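PDB 1JWQ: N-ACETYLMURAMOYL-L-ALANINE AMIDASE CwlV from Paenibacillus polymyxa, which hydrolyses the amide bond between N-acetylmuramic acid and L-alanine in bacterial cell-wall peptidoglycan, using a zinc-dependent catalytic domain. Local coordinates for the zinc ion site. Numbering follows the deposited sequence.

The zinc ion site. Residues 10, 14, 17, 26, 30, 78, 80-81, 142. With ZN (zinc ion), chain B.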
# COMPACT_ATOMS: atom_id res chain seq x y z
N HIS A 10 1.01 -7.20 -6.95
CA HIS A 10 1.02 -8.58 -7.42
C HIS A 10 -0.36 -9.17 -7.64
O HIS A 10 -1.34 -8.44 -7.80
CB HIS A 10 1.82 -9.41 -6.43
CG HIS A 10 3.10 -8.75 -6.01
ND1 HIS A 10 4.15 -8.55 -6.88
CD2 HIS A 10 3.45 -8.16 -4.85
CE1 HIS A 10 5.09 -7.84 -6.28
NE2 HIS A 10 4.69 -7.59 -5.04
N ASP A 14 1.52 -14.03 -9.93
CA ASP A 14 2.54 -13.28 -9.20
C ASP A 14 2.16 -13.26 -7.73
O ASP A 14 1.29 -12.50 -7.30
CB ASP A 14 2.63 -11.84 -9.73
CG ASP A 14 3.74 -11.04 -9.06
OD1 ASP A 14 4.55 -11.63 -8.31
OD2 ASP A 14 3.82 -9.81 -9.30
N ALA A 17 6.29 -11.72 -2.57
CA ALA A 17 7.16 -12.42 -1.64
C ALA A 17 6.44 -13.55 -0.92
O ALA A 17 5.25 -13.45 -0.62
CB ALA A 17 7.73 -11.43 -0.63
N GLU A 26 2.58 -12.64 -0.33
CA GLU A 26 2.42 -11.20 -0.23
C GLU A 26 1.15 -10.73 -0.94
O GLU A 26 0.46 -9.83 -0.45
CB GLU A 26 3.63 -10.49 -0.86
CG GLU A 26 3.50 -8.98 -0.90
CD GLU A 26 4.54 -8.33 -1.79
OE1 GLU A 26 4.41 -7.12 -2.07
OE2 GLU A 26 5.48 -9.04 -2.22
N ASN A 30 -1.55 -8.01 0.43
CA ASN A 30 -1.84 -6.79 -0.30
C ASN A 30 -3.32 -6.61 -0.60
O ASN A 30 -3.86 -5.51 -0.43
CB ASN A 30 -1.04 -6.74 -1.61
CG ASN A 30 0.47 -6.71 -1.37
OD1 ASN A 30 0.93 -6.36 -0.28
ND2 ASN A 30 1.24 -7.06 -2.39
N SER A 78 0.05 2.14 -3.61
CA SER A 78 0.30 0.74 -3.90
C SER A 78 0.70 0.10 -2.58
O SER A 78 1.56 0.61 -1.87
CB SER A 78 1.43 0.60 -4.93
OG SER A 78 1.54 -0.75 -5.34
N HIS A 80 2.17 -3.11 -0.48
CA HIS A 80 3.06 -4.26 -0.60
C HIS A 80 3.57 -4.73 0.76
O HIS A 80 3.34 -4.09 1.79
CB HIS A 80 4.28 -3.87 -1.45
CG HIS A 80 3.96 -3.68 -2.90
ND1 HIS A 80 4.28 -4.62 -3.86
CD2 HIS A 80 3.36 -2.66 -3.56
CE1 HIS A 80 3.89 -4.18 -5.05
NE2 HIS A 80 3.34 -2.99 -4.89
N ALA A 81 4.25 -5.87 0.74
CA ALA A 81 4.87 -6.45 1.93
C ALA A 81 6.29 -6.72 1.44
O ALA A 81 6.50 -7.13 0.29
CB ALA A 81 4.19 -7.75 2.33
N GLU A 142 5.52 -0.46 1.88
CA GLU A 142 6.03 -1.80 2.18
C GLU A 142 5.70 -1.87 3.66
O GLU A 142 6.46 -1.38 4.50
CB GLU A 142 7.54 -1.87 1.92
CG GLU A 142 7.90 -1.95 0.44
CD GLU A 142 7.51 -3.27 -0.20
OE1 GLU A 142 7.65 -3.40 -1.43
OE2 GLU A 142 7.07 -4.18 0.54
ZN ZN B . 5.56 -6.35 -3.57
O HOH W 1 7.09 -5.92 -2.32
O HOH W 2 7.05 -5.59 -5.08
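Two imidazoles bind the zinc, each through one ring nitrogen. The ring of His10 has Glu26 OE1, Asp14 OD2 and both metal-bound waters at its edge, in plane, and it ligates zinc through NE2 at 2.1 Å. From the opposite nitrogen, ND1 donates to Asp14 OD2 at 2.7 Å, although the carboxylate is approached from above its own plane. This second-shell pair fixes the ring's rotation and may make His10 a more electron-rich ligand. His80 binds instead through ND1, at 2.2 Å; its CG lies beside the backbone N (chi1 -70°), and at the ring edge, in plane, NE2 donates a weak, bent hydrogen bond to Ser78 OG.

Glu26 reaches the zinc with an extended chain and binds through OE1 at 2.0 Å, while OE2 stays at a looser 3.0 Å from the zinc. The carboxylate shows how a second shell fixes a ligand: Ala17 N donates almost straight to the anti lone pair of OE2, whereas Asn30 ND2 and Ala81 N reach OE1 from opposite sides of the carboxylate plane, 38° and 54° out of it, gripping it between them. Waters 1 and 2 also bind, giving a geometry between square pyramidal and trigonal bipyramidal; further weak ligands may go unseen. Water 1 is held by Ala81 O, and its O lies 2.7 Å from Glu142 OE1; Glu142, bent at chi2, is well placed to act as the general base on a zinc-activated water, as expected for this amidase family.

In the open alpha-beta-alpha fold of this catalytic domain, His10 follows strand 2-8, Glu26 and Asn30 lie on the first turns of helix 26-42, and strands 75-82 and 138-145 supply His80 and Glu142.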